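Local structure of SusD homolog (Bacteroides thetaiotaomicron, 3EHM) at residues A[118-123]-A[183-188]; A[22-27]-A[107-112]. The protein probably binds mucin O-glycans at the surface of a gut symbiont, as a SusD-family outer-membrane lipoprotein that helps the bacterium use host sugars. All coordinates share one frame; numbering follows the deposited sequence.

In the fold
Both contacts lie in the helical part of this SusD-like protein, on the same side of the chain's centre and with their own centres about 10 Å apart. Contact 2 sets the start of helix 23-36 against the end of helix 85-110; contact 1 sets the next helix, 116-140, against the loop between helices 160-178 and 197-215. E118 joins them: its OE2 lies 2.9 Å from K24 NZ in a salt bridge and makes a weak hydrogen bond to Y25 OH. I121 is the apolar link, with CD1 3.4 Å from Y25 CD1. The centres of contacts 1 and 2 lie about 27 and 29 Å from the chain's centre, so this is packing in an outer part of the fold.

Contact 1. Residues A[118-123]-A[183-188]; sequences EQAILE and YSVMAQ
I121 and the selenomethionine M186 make the closest approach between helix 116-140 and the irregular loop that follows helix 160-178, with I121 CG2 3.7 Å from M186 CE. The two side chains cross at about a right angle; CE, SE and CG of M186 all come within 4.2 Å of I121 atoms. CG1 of the isoleucine also approaches CE, while I121 CD1 reaches back along the chain to M186 CG at 3.9 Å. This spread follows from the torsions. In I121 CG2 stands opposite the backbone N and CG1 lies beside it (chi1 -75°), and the extended chi2 carries CD1 outward. M186 leaves its backbone nearly extended through chi2, then bends at chi3 (-61°), which turns CE back over the isoleucine branches.

V185 adds a second apolar surface. Its CG1 rests 3.8 Å from I121 CG1, whereas V185 CG2 faces A120 CB across a looser 4.2 Å. The small alanine suits a helix position approached by a branched residue, and V185 spreads its two methyls over successive helix residues. A backbone turn at M186, where phi is positive (51°), helps V185 and M186, though adjacent, both to direct their side chains at the helix. With an alanine here in place of I121, a gap is likely to open beside M186 CE and V185 CG1, leaving the selenomethionine end with less to hold its rotation.

Around this patch, P22 and Y25 also touch both I121 and M186, F29 touches M186, and L178 and I181 touch A120. Backbone hydrogen bonding between V185 and G195 ties the loop to residues further along it. No hydrogen bond crosses between 118-123 and 183-188; the four touching residues are buried and apolar, so the loop is held to the helix here by shape and by the exclusion of water.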
ATOM      1  N   GLU A 118      29.415  -1.412  10.481  1.00 21.67           N
ATOM      2  CA  GLU A 118      29.023  -0.272   9.660  1.00 21.95           C
ATOM      3  C   GLU A 118      28.415  -0.763   8.351  1.00 20.11           C
ATOM      4  O   GLU A 118      27.493  -0.146   7.819  1.00 18.48           O
ATOM      5  CB  GLU A 118      30.214   0.634   9.359  1.00 23.90           C
ATOM      6  CG  GLU A 118      30.690   1.442  10.546  1.00 29.88           C
ATOM      7  CD  GLU A 118      31.286   2.772  10.125  1.00 32.29           C
ATOM      8  OE1 GLU A 118      32.120   2.788   9.193  1.00 36.80           O
ATOM      9  OE2 GLU A 118      30.922   3.800  10.726  1.00 33.95           O
ATOM     10  N   GLN A 119      28.939  -1.871   7.833  1.00 19.79           N
ATOM     11  CA  GLN A 119      28.412  -2.454   6.602  1.00 20.75           C
ATOM     12  C   GLN A 119      26.970  -2.882   6.855  1.00 19.53           C
ATOM     13  O   GLN A 119      26.104  -2.733   5.996  1.00 19.89           O
ATOM     14  CB  GLN A 119      29.222  -3.684   6.193  1.00 22.48           C
ATOM     15  CG  GLN A 119      30.633  -3.398   5.729  1.00 27.70           C
ATOM     16  CD  GLN A 119      31.411  -4.674   5.462  1.00 30.99           C
ATOM     17  OE1 GLN A 119      30.839  -5.766   5.400  1.00 32.95           O
ATOM     18  NE2 GLN A 119      32.724  -4.542   5.290  1.00 33.68           N
ATOM     19  N   ALA A 120      26.734  -3.425   8.047  1.00 18.13           N
ATOM     20  CA  ALA A 120      25.411  -3.889   8.455  1.00 18.07           C
ATOM     21  C   ALA A 120      24.443  -2.715   8.549  1.00 18.15           C
ATOM     22  O   ALA A 120      23.278  -2.822   8.155  1.00 16.23           O
ATOM     23  CB  ALA A 120      25.502  -4.600   9.803  1.00 16.78           C
ATOM     24  N   ILE A 121      24.927  -1.599   9.084  1.00 17.84           N
ATOM     25  CA  ILE A 121      24.103  -0.406   9.209  1.00 16.75           C
ATOM     26  C   ILE A 121      23.654   0.041   7.825  1.00 15.96           C
ATOM     27  O   ILE A 121      22.479   0.328   7.612  1.00 14.56           O
ATOM     28  CB  ILE A 121      24.881   0.740   9.884  1.00 17.89           C
ATOM     29  CG1 ILE A 121      24.991   0.466  11.387  1.00 19.34           C
ATOM     30  CG2 ILE A 121      24.196   2.073   9.616  1.00 18.68           C
ATOM     31  CD1 ILE A 121      25.749   1.529  12.153  1.00 21.63           C
ATOM     32  N   LEU A 122      24.596   0.089   6.886  1.00 15.60           N
ATOM     33  CA  LEU A 122      24.283   0.501   5.524  1.00 16.90           C
ATOM     34  C   LEU A 122      23.265  -0.432   4.877  1.00 16.55           C
ATOM     35  O   LEU A 122      22.332   0.029   4.220  1.00 15.64           O
ATOM     36  CB  LEU A 122      25.557   0.556   4.667  1.00 17.63           C
ATOM     37  CG  LEU A 122      25.360   0.838   3.169  1.00 18.53           C
ATOM     38  CD1 LEU A 122      24.623   2.149   2.977  1.00 18.33           C
ATOM     39  CD2 LEU A 122      26.707   0.889   2.472  1.00 20.42           C
ATOM     40  N   GLU A 123      23.430  -1.740   5.062  1.00 16.35           N
ATOM     41  CA  GLU A 123      22.492  -2.688   4.467  1.00 17.08           C
ATOM     42  C   GLU A 123      21.099  -2.569   5.083  1.00 16.11           C
ATOM     43  O   GLU A 123      20.097  -2.755   4.397  1.00 16.58           O
ATOM     44  CB  GLU A 123      23.008  -4.126   4.589  1.00 19.07           C
ATOM     45  CG  GLU A 123      24.247  -4.425   3.736  1.00 21.73           C
ATOM     46  CD  GLU A 123      24.141  -3.892   2.310  1.00 24.96           C
ATOM     47  OE1 GLU A 123      23.058  -3.996   1.693  1.00 23.99           O
ATOM     48  OE2 GLU A 123      25.155  -3.371   1.799  1.00 27.20           O
ATOM     49  N   TYR A 183      24.904 -10.180  16.249  1.00 24.73           N
ATOM     50  CA  TYR A 183      24.705  -9.251  17.359  1.00 23.90           C
ATOM     51  C   TYR A 183      23.737  -8.130  16.976  1.00 23.33           C
ATOM     52  O   TYR A 183      23.407  -7.965  15.805  1.00 23.43           O
ATOM     53  CB  TYR A 183      26.046  -8.653  17.786  1.00 23.12           C
ATOM     54  CG  TYR A 183      26.884  -8.161  16.631  1.00 23.94           C
ATOM     55  CD1 TYR A 183      27.748  -9.023  15.956  1.00 24.21           C
ATOM     56  CD2 TYR A 183      26.797  -6.840  16.195  1.00 23.47           C
ATOM     57  CE1 TYR A 183      28.507  -8.582  14.872  1.00 24.00           C
ATOM     58  CE2 TYR A 183      27.550  -6.388  15.111  1.00 25.87           C
ATOM     59  CZ  TYR A 183      28.402  -7.266  14.455  1.00 23.46           C
ATOM     60  OH  TYR A 183      29.133  -6.829  13.376  1.00 22.23           O
ATOM     61  N   SER A 184      23.289  -7.363  17.965  1.00 22.23           N
ATOM     62  CA  SER A 184      22.355  -6.267  17.721  1.00 22.36           C
ATOM     63  C   SER A 184      23.023  -5.100  16.994  1.00 20.97           C
ATOM     64  O   SER A 184      24.208  -4.829  17.188  1.00 20.84           O
ATOM     65  CB  SER A 184      21.761  -5.779  19.044  1.00 24.19           C
ATOM     66  OG  SER A 184      21.059  -6.826  19.696  1.00 29.77           O
ATOM     67  N   VAL A 185      22.250  -4.411  16.158  1.00 19.63           N
ATOM     68  CA  VAL A 185      22.759  -3.280  15.398  1.00 19.06           C
ATOM     69  C   VAL A 185      21.831  -2.069  15.515  1.00 19.17           C
ATOM     70  O   VAL A 185      20.645  -2.147  15.187  1.00 16.84           O
ATOM     71  CB  VAL A 185      22.922  -3.650  13.905  1.00 20.18           C
ATOM     72  CG1 VAL A 185      23.278  -2.407  13.090  1.00 20.67           C
ATOM     73  CG2 VAL A 185      24.003  -4.708  13.748  1.00 20.15           C
HETATM   74  N   MSE A 186      22.381  -0.954  15.991  1.00 19.75           N
HETATM   75  CA  MSE A 186      21.623   0.286  16.156  1.00 20.95           C
HETATM   76  C   MSE A 186      20.307   0.138  16.913  1.00 19.35           C
HETATM   77  O   MSE A 186      19.322   0.789  16.569  1.00 16.99           O
HETATM   78  CB  MSE A 186      21.319   0.908  14.794  1.00 25.61           C
HETATM   79  CG  MSE A 186      22.450   1.700  14.175  1.00 32.10           C
HETATM   80 SE   MSE A 186      21.752   2.688  12.681  1.00 38.71          SE
HETATM   81  CE  MSE A 186      21.157   1.197  11.593  1.00 37.96           C
ATOM     82  N   ALA A 187      20.287  -0.694  17.947  1.00 16.73           N
ATOM     83  CA  ALA A 187      19.063  -0.906  18.718  1.00 16.04           C
ATOM     84  C   ALA A 187      18.398   0.391  19.177  1.00 16.74           C
ATOM     85  O   ALA A 187      17.183   0.540  19.078  1.00 13.89           O
ATOM     86  CB  ALA A 187      19.357  -1.787  19.929  1.00 15.88           C
ATOM     87  N   GLN A 188      19.197   1.321  19.689  1.00 16.23           N
ATOM     88  CA  GLN A 188      18.674   2.586  20.185  1.00 17.91           C
ATOM     89  C   GLN A 188      17.928   3.413  19.141  1.00 17.16           C
ATOM     90  O   GLN A 188      17.023   4.172  19.482  1.00 16.28           O
ATOM     91  CB  GLN A 188      19.811   3.433  20.774  1.00 20.33           C
ATOM     92  CG  GLN A 188      19.361   4.821  21.235  1.00 23.90           C
ATOM     93  CD  GLN A 188      20.476   5.626  21.882  1.00 27.45           C
ATOM     94  OE1 GLN A 188      20.272   6.770  22.300  1.00 28.59           O
ATOM     95  NE2 GLN A 188      21.662   5.034  21.970  1.00 28.53           N
TER

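Contact 2. Residues A[22-27]-A[107-112]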
ATOM      1  N   PRO A  22      27.039   4.054  17.157  1.00 29.84           N
ATOM      2  CA  PRO A  22      26.648   4.578  15.829  1.00 27.70           C
ATOM      3  C   PRO A  22      25.920   5.915  15.934  1.00 27.12           C
ATOM      4  O   PRO A  22      24.866   6.109  15.328  1.00 27.63           O
ATOM      5  CB  PRO A  22      25.752   3.528  15.192  1.00 27.17           C
ATOM      6  CG  PRO A  22      25.144   2.877  16.420  1.00 29.82           C
ATOM      7  CD  PRO A  22      26.302   2.808  17.432  1.00 29.31           C
ATOM      8  N   LEU A  23      26.488   6.838  16.702  1.00 25.83           N
ATOM      9  CA  LEU A  23      25.890   8.154  16.875  1.00 24.44           C
ATOM     10  C   LEU A  23      25.735   8.915  15.564  1.00 22.95           C
ATOM     11  O   LEU A  23      24.755   9.633  15.376  1.00 23.49           O
ATOM     12  CB  LEU A  23      26.725   8.995  17.846  1.00 26.12           C
ATOM     13  CG  LEU A  23      26.482   8.769  19.339  1.00 28.18           C
ATOM     14  CD1 LEU A  23      27.592   9.426  20.146  1.00 30.35           C
ATOM     15  CD2 LEU A  23      25.126   9.345  19.727  1.00 28.12           C
ATOM     16  N   LYS A  24      26.694   8.759  14.658  1.00 20.71           N
ATOM     17  CA  LYS A  24      26.642   9.466  13.384  1.00 20.96           C
ATOM     18  C   LYS A  24      25.536   9.005  12.437  1.00 20.02           C
ATOM     19  O   LYS A  24      25.191   9.725  11.499  1.00 20.14           O
ATOM     20  CB  LYS A  24      27.993   9.369  12.669  1.00 22.56           C
ATOM     21  CG  LYS A  24      28.430   7.963  12.320  1.00 23.61           C
ATOM     22  CD  LYS A  24      29.842   7.981  11.752  1.00 26.21           C
ATOM     23  CE  LYS A  24      30.366   6.577  11.514  1.00 28.15           C
ATOM     24  NZ  LYS A  24      31.774   6.600  11.023  1.00 30.30           N
ATOM     25  N   TYR A  25      24.982   7.820  12.681  1.00 18.41           N
ATOM     26  CA  TYR A  25      23.923   7.275  11.828  1.00 18.35           C
ATOM     27  C   TYR A  25      22.514   7.402  12.413  1.00 17.39           C
ATOM     28  O   TYR A  25      21.531   7.424  11.678  1.00 16.84           O
ATOM     29  CB  TYR A  25      24.184   5.793  11.551  1.00 18.08           C
ATOM     30  CG  TYR A  25      25.476   5.503  10.826  1.00 19.24           C
ATOM     31  CD1 TYR A  25      26.517   4.819  11.457  1.00 20.14           C
ATOM     32  CD2 TYR A  25      25.655   5.900   9.504  1.00 20.12           C
ATOM     33  CE1 TYR A  25      27.707   4.537  10.781  1.00 21.59           C
ATOM     34  CE2 TYR A  25      26.835   5.628   8.825  1.00 21.51           C
ATOM     35  CZ  TYR A  25      27.856   4.946   9.465  1.00 22.07           C
ATOM     36  OH  TYR A  25      29.018   4.681   8.778  1.00 26.69           O
ATOM     37  N   GLY A  26      22.436   7.470  13.738  1.00 18.41           N
ATOM     38  CA  GLY A  26      21.163   7.545  14.440  1.00 18.60           C
ATOM     39  C   GLY A  26      20.043   8.449  13.956  1.00 18.87           C
ATOM     40  O   GLY A  26      18.973   7.963  13.578  1.00 18.51           O
ATOM     41  N   ALA A  27      20.267   9.758  13.993  1.00 18.19           N
ATOM     42  CA  ALA A  27      19.254  10.718  13.573  1.00 18.51           C
ATOM     43  C   ALA A  27      18.822  10.485  12.129  1.00 17.36           C
ATOM     44  O   ALA A  27      17.635  10.534  11.809  1.00 16.28           O
ATOM     45  CB  ALA A  27      19.784  12.138  13.738  1.00 18.34           C
ATOM     46  N   TYR A 107      24.931   6.634   3.188  1.00 17.34           N
ATOM     47  CA  TYR A 107      25.690   5.967   2.137  1.00 17.79           C
ATOM     48  C   TYR A 107      27.090   6.566   2.030  1.00 18.60           C
ATOM     49  O   TYR A 107      28.091   5.849   2.031  1.00 18.57           O
ATOM     50  CB  TYR A 107      24.962   6.115   0.797  1.00 18.63           C
ATOM     51  CG  TYR A 107      25.684   5.501  -0.383  1.00 20.39           C
ATOM     52  CD1 TYR A 107      25.921   4.130  -0.443  1.00 22.44           C
ATOM     53  CD2 TYR A 107      26.116   6.290  -1.448  1.00 22.33           C
ATOM     54  CE1 TYR A 107      26.569   3.558  -1.534  1.00 24.83           C
ATOM     55  CE2 TYR A 107      26.766   5.727  -2.545  1.00 25.13           C
ATOM     56  CZ  TYR A 107      26.987   4.362  -2.581  1.00 26.10           C
ATOM     57  OH  TYR A 107      27.620   3.800  -3.667  1.00 29.55           O
ATOM     58  N   GLU A 108      27.154   7.888   1.937  1.00 19.60           N
ATOM     59  CA  GLU A 108      28.430   8.576   1.818  1.00 20.89           C
ATOM     60  C   GLU A 108      29.362   8.236   2.978  1.00 21.16           C
ATOM     61  O   GLU A 108      30.562   8.044   2.786  1.00 21.28           O
ATOM     62  CB  GLU A 108      28.196  10.090   1.749  1.00 22.64           C
ATOM     63  CG  GLU A 108      29.472  10.916   1.771  1.00 28.66           C
ATOM     64  CD  GLU A 108      29.241  12.370   1.394  1.00 30.24           C
ATOM     65  OE1 GLU A 108      30.215  13.152   1.435  1.00 32.63           O
ATOM     66  OE2 GLU A 108      28.091  12.729   1.052  1.00 32.71           O
ATOM     67  N   ILE A 109      28.800   8.139   4.178  1.00 21.54           N
ATOM     68  CA  ILE A 109      29.586   7.847   5.372  1.00 21.18           C
ATOM     69  C   ILE A 109      30.029   6.393   5.524  1.00 21.19           C
ATOM     70  O   ILE A 109      31.135   6.121   5.984  1.00 20.39           O
ATOM     71  CB  ILE A 109      28.808   8.234   6.650  1.00 20.65           C
ATOM     72  CG1 ILE A 109      28.459   9.724   6.623  1.00 21.80           C
ATOM     73  CG2 ILE A 109      29.640   7.916   7.884  1.00 21.65           C
ATOM     74  CD1 ILE A 109      27.517  10.153   7.743  1.00 22.80           C
ATOM     75  N   ALA A 110      29.176   5.459   5.124  1.00 21.03           N
ATOM     76  CA  ALA A 110      29.490   4.045   5.290  1.00 21.63           C
ATOM     77  C   ALA A 110      29.947   3.240   4.077  1.00 21.71           C
ATOM     78  O   ALA A 110      30.510   2.162   4.246  1.00 21.96           O
ATOM     79  CB  ALA A 110      28.286   3.346   5.927  1.00 22.05           C
ATOM     80  N   LYS A 111      29.724   3.747   2.868  1.00 21.87           N
ATOM     81  CA  LYS A 111      30.067   2.998   1.655  1.00 23.59           C
ATOM     82  C   LYS A 111      31.468   2.409   1.517  1.00 25.51           C
ATOM     83  O   LYS A 111      31.646   1.414   0.816  1.00 27.18           O
ATOM     84  CB  LYS A 111      29.754   3.830   0.406  1.00 22.82           C
ATOM     85  CG  LYS A 111      30.645   5.038   0.194  1.00 24.38           C
ATOM     86  CD  LYS A 111      30.227   5.783  -1.065  1.00 27.95           C
ATOM     87  CE  LYS A 111      31.018   7.069  -1.243  1.00 29.33           C
ATOM     88  NZ  LYS A 111      30.515   7.861  -2.404  1.00 32.15           N
ATOM     89  N   ASP A 112      32.462   2.998   2.168  1.00 26.86           N
ATOM     90  CA  ASP A 112      33.819   2.474   2.057  1.00 29.44           C
ATOM     91  C   ASP A 112      34.379   2.032   3.403  1.00 30.45           C
ATOM     92  O   ASP A 112      35.576   2.151   3.653  1.00 32.75           O
ATOM     93  CB  ASP A 112      34.748   3.530   1.446  1.00 31.22           C
ATOM     94  CG  ASP A 112      34.315   3.960   0.057  1.00 31.82           C
ATOM     95  OD1 ASP A 112      34.221   3.093  -0.838  1.00 34.06           O
ATOM     96  OD2 ASP A 112      34.076   5.171  -0.139  1.00 33.71           O
TER
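Y25 and I109 meet where the first turn of helix 23-36 packs against the C-terminal part of helix 85-110, a helix-helix contact in the helix-rich part of the SusD-like fold. The two side chains slide past each other in opposite directions. I109 CG2, anti to the backbone N, lies 3.7 Å from Y25 CE2 and approaches the ring obliquely. The hydroxyl is where the fit is closest: Y25 OH touches A110 CB at 3.2 Å and I109 CG2 at 3.4 Å, non-bonded contacts in both cases and not hydrogen bonds. Alanine's single methyl suits so near an approach.

K24 reaches alongside. Its CG occupies the position between backbone N and carbonyl carbon (chi1 62°), and the chain beyond is fully extended, which brings K24 CD to 3.9 Å from I109 CG2. Lysine suits this exposed edge because its methylenes can pack on the isoleucine while the ammonium group reaches onward. K24 CG also lies 3.7 Å above one face of the Y25 ring, offset toward the rim.

In the next shell, E118 of helix 116-140 forms a salt bridge with K24 NZ and a weak hydrogen bond with Y25 OH, drawing both polar ends to one carboxylate oxygen. L122 of the same helix touches A110. At the start of helix 23-36, P22 O accepts hydrogen bonds from two backbone donors, Y25 N and G26 N, each at 3.2 Å.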